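Local atomic coordinates of monosaccharide ABC transporter substrate-binding protein, CUT2 family (Bradyrhizobium sp., PDB entry 4YHS), a protein that probably binds a monosaccharide or related solute in the periplasm and delivers it to its ABC transporter for uptake into the cell. Residues P143-N149 with I156-L161; W190-A195 with K222-T226; M278-Y283 with Q340-L344. One frame throughout, in Å; residues are numbered along the deposited sequence.

How the interactions relate
Interaction 1 is the most regular of the three, two neighbouring parallel strands of the large sheet joined by backbone bonds and a salt bridge, with none of its touching residues fully exposed. Interaction 2 lies in the other lobe, where the end of strand 186-191 meets an irregular loop; four of its residues are exposed, and two backbone hydrogen bonds, a bridging water and a tyrosine ring hold it. Interaction 3 has no polar bond across it: helix 280-287, from the lobe of interaction 2, meets the C-terminal tail at the lobe of interaction 1 through mainly apolar side-chain contacts. The three share no segments and do not touch, yet each comes close to the bound Bis-Tris.

Interaction 1: residues P143-N149 with I156-L161; sequences PVIDLVN and IAAKSL
Ile156 meets the first strand with both branches: its CD1 lies 3.6 Å from Val144 CG1, the two side chains meeting at about a right angle, while CG2 sits 3.7 Å from Asp146 CB. At Ala157 the backbone bonding begins, with Ala157 N donating to Val144 O at 2.8 Å. The amide of the next residue, Ala158 N, is buried and has no partner in the model, but Ala158 O takes up Asp146 N at 2.9 Å, and the Ala158 methyl packs on Ile145 CD1. Strands 144-147 and 158-160 run in the same direction, 25° apart, and belong to the parallel part of the N-terminal lobe's sheet, as in type I periplasmic binding proteins; strand 119-122 flanks them beyond Ile145, and strand 322-331 beyond Lys159. Lys159 carries the one salt bridge. Its chain runs out extended and bends only at the last torsion (chi4 -79°), which turns NZ back onto Asp146 OD2 at 2.7 Å, almost in line with the C-O bond. The carboxylate is thrown out to meet it by a chi1 of 180°. Ile151 in the connecting loop ties both ends of this pair, its N to OD2 and its O to NZ, and Phe38 adds a cation-pi contact to the lysine. Ser160 grips the first strand twice through its backbone: N gives a nearly straight bond to Asp146 O at 2.9 Å, and O receives Val148 N, tilted from the carbonyl plane. Its hydroxyl turns instead to Gln302 O in helix 299-314. Leu161 ends the walk, its CB 3.4 Å from Val148 O and its CD2 lying against both carboxylate oxygens of Asp146. The side chain of Val148 is about 6 Å from the bound Bis-Tris.

Interaction 2: residues W190-A195 with K222-T226; sequences WFPGPA and KYGDT
Tyr223 lays its side chain across Pro192, Gly193 and Ala195. Its CB starts 3.2 Å from Gly193 O and also touches the Ala195 methyl. With CG anti to the carbonyl carbon (chi1 -60°), the ring runs out alongside Pro192. CG is met by Ala195 CB at 3.6 Å, a CH-pi contact in which the methyl stands over one face, 28° off the ring normal. Along one side of the ring, CD1 comes 3.3 Å from Gly193 O, which lies in the ring plane at the edge. CE1, next toward the tip, rests 3.4 Å from Pro192 CG, the proline and the ring meeting at about a right angle, and the far part of the side chain goes on to touch helix 198-211 at Glu201 and Asn204. That helix is the crossover of a right-handed beta-alpha-beta unit, as usual for this fold, between strand 186-191 and strand 216-218, one of the two edge strands of the sheet; 222-226 is the loop leaving that edge strand. The strand pairing is carried on by Lys222 N, which donates to Trp190 O at 3.1 Å in a nearly straight bond. Further on, Gly224 N meets Gly193 O at 3.0 Å from well above the carbonyl plane, 68° out of it. Between these two bonds a water fills in, accepting from Gly193 N and donating to Lys222 O at 2.8 Å. Replacing Tyr223 by an alanine would probably leave Pro192 and the Ala195 methyl without the ring they lean on, opening a gap between the loop and helix 198-211. Gly193 adopts backbone angles that would jam a side chain against the carbonyl oxygen before it. On the other flank, Lys222 CB packs obliquely on the Phe191 ring at CD1.

Interaction 3: residues M278-Y283 with Q340-L344; sequences MTPGVY and QANIL
The carbonyl oxygen of Gln340, whose side chain lies against the Tyr283 ring, is gripped by two amides of its own turn: Ile343 N at 2.8 Å and Leu344 N at the same 2.8 Å. This pair of hydrogen bonds to one acceptor curls 340-344 tightly, bringing Gln340, Ile343 and Leu344 round to the same partner. Gln340 OE1 approaches Tyr283 CE2 to 3.6 Å without a hydrogen bond, amide and ring planes standing 61° apart, while Gln340 CB lies beside the tyrosine OH. The amide nitrogen NE2 is held by Pro345 O. Tyr283 leaves its helix already directed at the turn, and with CG anti to the backbone N (chi1 -172°) the ring extends on to Ile343, whose CD1 lies 3.9 Å from Tyr283 CE1, the two side chains meeting at about a right angle. This contact joins the two lobes of the binding protein, for helix 280-287 follows the four-stranded sheet of one lobe, whereas the tail holding 340-344 packs by Ala341 on helix 71-87 of the other. An interlobe contact of this kind probably depends on how far the cleft is closed. Leu344 does most of the apolar work. Its chi1 of -78° sets CG opposite the carbonyl carbon, and from there the two methyls diverge: CD1 goes to Tyr283 CB at 3.6 Å and also touches CG of the ring at a slant, and CD2 goes to Pro280 CD at 3.8 Å. The CD2 methyl further meets CG of Met278, which is modelled as selenomethionine. Thr279 between them is the helix N-cap, its OG1 accepting from Val282 N at 3.0 Å and also bonding Glu256 OE1, and its side chain lies about 4 Å from the bound Bis-Tris.

Interaction 1: residues P143-N149 with I156-L161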
loop_
_atom_site.group_PDB
_atom_site.type_symbol
_atom_site.label_atom_id
_atom_site.label_comp_id
_atom_site.label_asym_id
_atom_site.label_seq_id
_atom_site.Cartn_x
_atom_site.Cartn_y
_atom_site.Cartn_z
ATOM N N PRO A 143 7.971 21.943 5.615
ATOM C CA PRO A 143 8.130 20.495 5.810
ATOM C C PRO A 143 7.641 19.712 4.598
ATOM O O PRO A 143 6.607 20.078 4.020
ATOM C CB PRO A 143 7.253 20.195 7.028
ATOM C CG PRO A 143 7.010 21.483 7.681
ATOM C CD PRO A 143 7.082 22.533 6.630
ATOM N N VAL A 144 8.356 18.648 4.241
ATOM C CA VAL A 144 7.960 17.797 3.124
ATOM C C VAL A 144 7.773 16.383 3.672
ATOM O O VAL A 144 8.690 15.798 4.258
ATOM C CB VAL A 144 8.999 17.810 1.977
ATOM C CG1 VAL A 144 8.531 16.941 0.834
ATOM C CG2 VAL A 144 9.250 19.255 1.492
ATOM N N ILE A 145 6.582 15.837 3.443
ATOM C CA ILE A 145 6.224 14.488 3.896
ATOM C C ILE A 145 6.201 13.500 2.721
ATOM O O ILE A 145 5.545 13.745 1.705
ATOM C CB ILE A 145 4.828 14.481 4.539
ATOM C CG1 ILE A 145 4.670 15.594 5.559
ATOM C CG2 ILE A 145 4.534 13.141 5.167
ATOM C CD1 ILE A 145 5.604 15.526 6.675
ATOM N N ASP A 146 6.895 12.381 2.892
ATOM C CA ASP A 146 6.977 11.295 1.928
ATOM C C ASP A 146 5.824 10.305 2.152
ATOM O O ASP A 146 5.819 9.548 3.129
ATOM C CB ASP A 146 8.361 10.631 2.098
ATOM C CG ASP A 146 8.612 9.474 1.172
ATOM O OD1 ASP A 146 7.753 9.124 0.314
ATOM O OD2 ASP A 146 9.729 8.923 1.332
ATOM N N LEU A 147 4.871 10.288 1.220
ATOM C CA LEU A 147 3.626 9.500 1.349
ATOM C C LEU A 147 3.614 8.339 0.360
ATOM O O LEU A 147 3.760 8.540 -0.860
ATOM C CB LEU A 147 2.399 10.399 1.141
ATOM C CG LEU A 147 1.010 9.730 1.034
ATOM C CD1 LEU A 147 0.589 9.012 2.300
ATOM C CD2 LEU A 147 -0.057 10.768 0.678
ATOM N N VAL A 148 3.525 7.133 0.920
ATOM C CA VAL A 148 3.313 5.867 0.210
ATOM C C VAL A 148 4.520 5.337 -0.571
ATOM O O VAL A 148 4.914 4.177 -0.360
ATOM C CB VAL A 148 2.119 5.938 -0.761
ATOM C CG1 VAL A 148 2.001 4.598 -1.517
ATOM C CG2 VAL A 148 0.786 6.153 0.008
ATOM N N ASN A 149 5.083 6.137 -1.473
ATOM C CA ASN A 149 6.001 5.589 -2.482
ATOM C C ASN A 149 7.475 5.531 -2.106
ATOM O O ASN A 149 8.166 4.593 -2.503
ATOM C CB ASN A 149 5.893 6.374 -3.789
ATOM C CG ASN A 149 4.665 6.035 -4.552
ATOM O OD1 ASN A 149 4.006 5.033 -4.273
ATOM N ND2 ASN A 149 4.356 6.845 -5.564
ATOM N N ILE A 156 13.531 15.180 3.500
ATOM C CA ILE A 156 12.201 14.740 3.872
ATOM C C ILE A 156 12.050 14.820 5.399
ATOM O O ILE A 156 12.941 14.378 6.134
ATOM C CB ILE A 156 11.978 13.310 3.371
ATOM C CG1 ILE A 156 11.805 13.312 1.851
ATOM C CG2 ILE A 156 10.813 12.636 4.066
ATOM C CD1 ILE A 156 10.586 14.037 1.363
ATOM N N ALA A 157 10.939 15.366 5.888
ATOM C CA ALA A 157 10.744 15.484 7.343
ATOM C C ALA A 157 10.188 14.206 7.968
ATOM O O ALA A 157 10.445 13.936 9.142
ATOM C CB ALA A 157 9.816 16.683 7.672
ATOM N N ALA A 158 9.380 13.458 7.211
ATOM C CA ALA A 158 8.706 12.267 7.744
ATOM C C ALA A 158 8.275 11.372 6.600
ATOM O O ALA A 158 8.026 11.867 5.512
ATOM C CB ALA A 158 7.480 12.620 8.563
ATOM N N LYS A 159 8.177 10.068 6.887
ATOM C CA LYS A 159 7.630 9.086 5.959
ATOM C C LYS A 159 6.372 8.448 6.522
ATOM O O LYS A 159 6.293 8.124 7.715
ATOM C CB LYS A 159 8.663 8.008 5.642
ATOM C CG LYS A 159 9.931 8.520 4.952
ATOM C CD LYS A 159 10.972 7.434 4.775
ATOM C CE LYS A 159 12.206 7.994 4.077
ATOM N NZ LYS A 159 11.967 8.115 2.615
ATOM N N SER A 160 5.387 8.281 5.646
ATOM C CA SER A 160 4.170 7.509 5.920
ATOM C C SER A 160 4.023 6.497 4.792
ATOM O O SER A 160 3.505 6.820 3.706
ATOM C CB SER A 160 2.959 8.417 5.986
ATOM O OG SER A 160 1.806 7.682 6.318
ATOM N N LEU A 161 4.486 5.284 5.036
ATOM C CA LEU A 161 4.525 4.292 3.994
ATOM C C LEU A 161 4.823 2.903 4.549
ATOM O O LEU A 161 5.140 2.731 5.739
ATOM C CB LEU A 161 5.581 4.680 2.953
ATOM C CG LEU A 161 6.901 5.237 3.486
ATOM C CD1 LEU A 161 7.748 4.158 4.108
ATOM C CD2 LEU A 161 7.666 5.907 2.321
#

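Interaction 2: residues W190-A195 with K222-T226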
loop_
_atom_site.group_PDB
_atom_site.type_symbol
_atom_site.label_atom_id
_atom_site.label_comp_id
_atom_site.label_asym_id
_atom_site.label_seq_id
_atom_site.Cartn_x
_atom_site.Cartn_y
_atom_site.Cartn_z
ATOM N N TRP A 190 3.095 -19.029 -8.101
ATOM C CA TRP A 190 3.447 -17.680 -7.624
ATOM C C TRP A 190 3.661 -16.762 -8.829
ATOM O O TRP A 190 4.466 -17.073 -9.720
ATOM C CB TRP A 190 4.682 -17.789 -6.733
ATOM C CG TRP A 190 5.278 -16.494 -6.199
ATOM C CD1 TRP A 190 6.557 -16.099 -6.348
ATOM C CD2 TRP A 190 4.629 -15.468 -5.424
ATOM N NE1 TRP A 190 6.767 -14.894 -5.735
ATOM C CE2 TRP A 190 5.601 -14.483 -5.154
ATOM C CE3 TRP A 190 3.340 -15.290 -4.936
ATOM C CZ2 TRP A 190 5.321 -13.337 -4.414
ATOM C CZ3 TRP A 190 3.054 -14.145 -4.204
ATOM C CH2 TRP A 190 4.029 -13.192 -3.950
ATOM N N PHE A 191 2.940 -15.638 -8.835
ATOM C CA PHE A 191 2.809 -14.760 -9.989
ATOM C C PHE A 191 3.031 -13.338 -9.529
ATOM O O PHE A 191 2.069 -12.619 -9.271
ATOM C CB PHE A 191 1.432 -14.913 -10.614
ATOM C CG PHE A 191 1.129 -16.326 -11.025
ATOM C CD1 PHE A 191 1.504 -16.803 -12.277
ATOM C CD2 PHE A 191 0.505 -17.194 -10.153
ATOM C CE1 PHE A 191 1.232 -18.117 -12.652
ATOM C CE2 PHE A 191 0.239 -18.519 -10.534
ATOM C CZ PHE A 191 0.621 -18.970 -11.783
ATOM N N PRO A 192 4.307 -12.929 -9.411
ATOM C CA PRO A 192 4.622 -11.728 -8.623
ATOM C C PRO A 192 4.448 -10.389 -9.342
ATOM O O PRO A 192 4.450 -9.352 -8.659
ATOM C CB PRO A 192 6.090 -11.957 -8.223
ATOM C CG PRO A 192 6.614 -12.915 -9.220
ATOM C CD PRO A 192 5.482 -13.779 -9.627
ATOM N N GLY A 193 4.259 -10.394 -10.655
ATOM C CA GLY A 193 4.110 -9.138 -11.393
ATOM C C GLY A 193 5.318 -8.939 -12.303
ATOM O O GLY A 193 6.015 -9.884 -12.604
ATOM N N PRO A 194 5.571 -7.700 -12.748
ATOM C CA PRO A 194 6.629 -7.523 -13.761
ATOM C C PRO A 194 8.076 -7.696 -13.242
ATOM O O PRO A 194 8.476 -7.080 -12.247
ATOM C CB PRO A 194 6.384 -6.096 -14.250
ATOM C CG PRO A 194 5.643 -5.427 -13.143
ATOM C CD PRO A 194 4.720 -6.504 -12.640
ATOM N N ALA A 195 8.824 -8.545 -13.919
ATOM C CA ALA A 195 10.151 -8.924 -13.491
ATOM C C ALA A 195 11.042 -7.694 -13.391
ATOM O O ALA A 195 11.058 -6.830 -14.288
ATOM C CB ALA A 195 10.738 -9.935 -14.451
ATOM N N LYS A 222 6.486 -16.924 -12.101
ATOM C CA LYS A 222 6.035 -16.564 -13.430
ATOM C C LYS A 222 5.697 -15.093 -13.395
ATOM O O LYS A 222 4.658 -14.700 -12.876
ATOM C CB LYS A 222 4.824 -17.412 -13.853
ATOM C CG LYS A 222 5.148 -18.866 -14.094
ATOM C CD LYS A 222 5.959 -19.047 -15.364
ATOM C CE LYS A 222 6.717 -20.366 -15.306
ATOM N NZ LYS A 222 7.445 -20.609 -16.545
ATOM N N TYR A 223 6.619 -14.290 -13.918
ATOM C CA TYR A 223 6.465 -12.840 -13.995
ATOM C C TYR A 223 5.709 -12.417 -15.223
ATOM O O TYR A 223 5.703 -13.123 -16.228
ATOM C CB TYR A 223 7.837 -12.158 -14.042
ATOM C CG TYR A 223 8.720 -12.417 -12.852
ATOM C CD1 TYR A 223 8.664 -11.600 -11.726
ATOM C CD2 TYR A 223 9.645 -13.443 -12.875
ATOM C CE1 TYR A 223 9.491 -11.821 -10.647
ATOM C CE2 TYR A 223 10.470 -13.681 -11.799
ATOM C CZ TYR A 223 10.407 -12.855 -10.699
ATOM O OH TYR A 223 11.235 -13.079 -9.625
ATOM N N GLY A 224 5.072 -11.256 -15.134
ATOM C CA GLY A 224 4.512 -10.609 -16.303
ATOM C C GLY A 224 3.877 -9.295 -15.904
ATOM O O GLY A 224 3.738 -9.006 -14.701
ATOM N N ASP A 225 3.518 -8.494 -16.908
ATOM C CA ASP A 225 2.849 -7.211 -16.678
ATOM C C ASP A 225 1.509 -7.422 -15.957
ATOM O O ASP A 225 0.900 -8.484 -16.080
ATOM C CB ASP A 225 2.609 -6.474 -18.005
ATOM C CG ASP A 225 3.896 -6.006 -18.665
ATOM O OD1 ASP A 225 4.859 -5.661 -17.944
ATOM O OD2 ASP A 225 3.936 -5.978 -19.914
ATOM N N THR A 226 1.059 -6.394 -15.235
ATOM C CA THR A 226 -0.179 -6.451 -14.451
ATOM C C THR A 226 -1.412 -6.210 -15.326
ATOM O O THR A 226 -2.287 -5.426 -14.975
ATOM C CB THR A 226 -0.168 -5.422 -13.309
ATOM O OG1 THR A 226 0.307 -4.173 -13.816
ATOM C CG2 THR A 226 0.737 -5.891 -12.154
HETATM O O HOH W 1 3.114 -12.370 -12.630
#

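Interaction 3: residues M278-Y283 with Q340-L344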
loop_
_atom_site.group_PDB
_atom_site.type_symbol
_atom_site.label_atom_id
_atom_site.label_comp_id
_atom_site.label_asym_id
_atom_site.label_seq_id
_atom_site.Cartn_x
_atom_site.Cartn_y
_atom_site.Cartn_z
HETATM N N MSE A 278 -3.972 -5.309 -1.794
HETATM C CA MSE A 278 -5.427 -5.155 -1.708
HETATM C C MSE A 278 -5.995 -4.227 -2.771
HETATM O O MSE A 278 -5.415 -3.167 -3.040
HETATM C CB MSE A 278 -5.798 -4.609 -0.321
HETATM C CG MSE A 278 -7.278 -4.437 -0.087
HETATM SE SE MSE A 278 -8.249 -6.164 -0.132
HETATM C CE MSE A 278 -7.374 -7.072 1.355
ATOM N N THR A 279 -7.124 -4.643 -3.349
ATOM C CA THR A 279 -7.880 -3.868 -4.357
ATOM C C THR A 279 -9.355 -4.103 -4.096
ATOM O O THR A 279 -9.696 -5.060 -3.408
ATOM C CB THR A 279 -7.611 -4.300 -5.774
ATOM O OG1 THR A 279 -8.060 -5.644 -5.929
ATOM C CG2 THR A 279 -6.126 -4.187 -6.140
ATOM N N PRO A 280 -10.236 -3.259 -4.657
ATOM C CA PRO A 280 -11.662 -3.562 -4.478
ATOM C C PRO A 280 -12.067 -4.944 -5.030
ATOM O O PRO A 280 -12.899 -5.614 -4.404
ATOM C CB PRO A 280 -12.353 -2.416 -5.233
ATOM C CG PRO A 280 -11.399 -1.273 -5.088
ATOM C CD PRO A 280 -10.033 -1.924 -5.242
ATOM N N GLY A 281 -11.500 -5.353 -6.156
ATOM C CA GLY A 281 -11.810 -6.646 -6.752
ATOM C C GLY A 281 -11.383 -7.798 -5.846
ATOM O O GLY A 281 -12.105 -8.772 -5.666
ATOM N N VAL A 282 -10.206 -7.680 -5.241
ATOM C CA VAL A 282 -9.757 -8.697 -4.298
ATOM C C VAL A 282 -10.656 -8.725 -3.046
ATOM O O VAL A 282 -11.069 -9.790 -2.578
ATOM C CB VAL A 282 -8.299 -8.472 -3.900
ATOM C CG1 VAL A 282 -7.874 -9.397 -2.706
ATOM C CG2 VAL A 282 -7.392 -8.704 -5.109
ATOM N N TYR A 283 -11.027 -7.551 -2.558
ATOM C CA TYR A 283 -11.910 -7.416 -1.391
ATOM C C TYR A 283 -13.244 -8.121 -1.660
ATOM O O TYR A 283 -13.723 -8.906 -0.843
ATOM C CB TYR A 283 -12.089 -5.919 -1.082
ATOM C CG TYR A 283 -12.821 -5.574 0.200
ATOM C CD1 TYR A 283 -12.145 -5.456 1.406
ATOM C CD2 TYR A 283 -14.173 -5.342 0.195
ATOM C CE1 TYR A 283 -12.833 -5.124 2.583
ATOM C CE2 TYR A 283 -14.847 -5.006 1.346
ATOM C CZ TYR A 283 -14.170 -4.880 2.527
ATOM O OH TYR A 283 -14.884 -4.572 3.666
ATOM N N GLN A 340 -14.120 -1.092 6.158
ATOM C CA GLN A 340 -13.595 -0.933 4.793
ATOM C C GLN A 340 -12.784 0.330 4.612
ATOM O O GLN A 340 -11.709 0.301 3.977
ATOM C CB GLN A 340 -14.733 -0.923 3.777
ATOM C CG GLN A 340 -14.251 -0.764 2.344
ATOM C CD GLN A 340 -15.381 -0.882 1.346
ATOM O OE1 GLN A 340 -16.298 -1.693 1.521
ATOM N NE2 GLN A 340 -15.329 -0.069 0.296
ATOM N N ALA A 341 -13.296 1.434 5.168
ATOM C CA ALA A 341 -12.696 2.758 4.974
ATOM C C ALA A 341 -11.334 2.943 5.619
ATOM O O ALA A 341 -10.716 3.994 5.410
ATOM C CB ALA A 341 -13.630 3.855 5.454
ATOM N N ASN A 342 -10.830 1.937 6.344
ATOM C CA ASN A 342 -9.419 2.000 6.770
ATOM C C ASN A 342 -8.475 1.408 5.704
ATOM O O ASN A 342 -7.265 1.662 5.721
ATOM C CB ASN A 342 -9.212 1.276 8.083
ATOM C CG ASN A 342 -9.882 1.974 9.227
ATOM O OD1 ASN A 342 -10.252 3.156 9.117
ATOM N ND2 ASN A 342 -10.059 1.263 10.336
ATOM N N ILE A 343 -9.026 0.600 4.788
ATOM C CA ILE A 343 -8.157 -0.181 3.890
ATOM C C ILE A 343 -8.484 -0.046 2.425
ATOM O O ILE A 343 -7.703 -0.514 1.611
ATOM C CB ILE A 343 -8.149 -1.710 4.240
ATOM C CG1 ILE A 343 -9.547 -2.341 4.154
ATOM C CG2 ILE A 343 -7.576 -1.911 5.646
ATOM C CD1 ILE A 343 -9.515 -3.867 4.264
ATOM N N LEU A 344 -9.589 0.621 2.113
ATOM C CA LEU A 344 -10.000 0.933 0.746
ATOM C C LEU A 344 -10.813 2.218 0.759
ATOM O O LEU A 344 -11.358 2.604 1.805
ATOM C CB LEU A 344 -10.835 -0.190 0.162
ATOM C CG LEU A 344 -10.175 -1.470 -0.363
ATOM C CD1 LEU A 344 -11.271 -2.477 -0.724
ATOM C CD2 LEU A 344 -9.319 -1.148 -1.557
#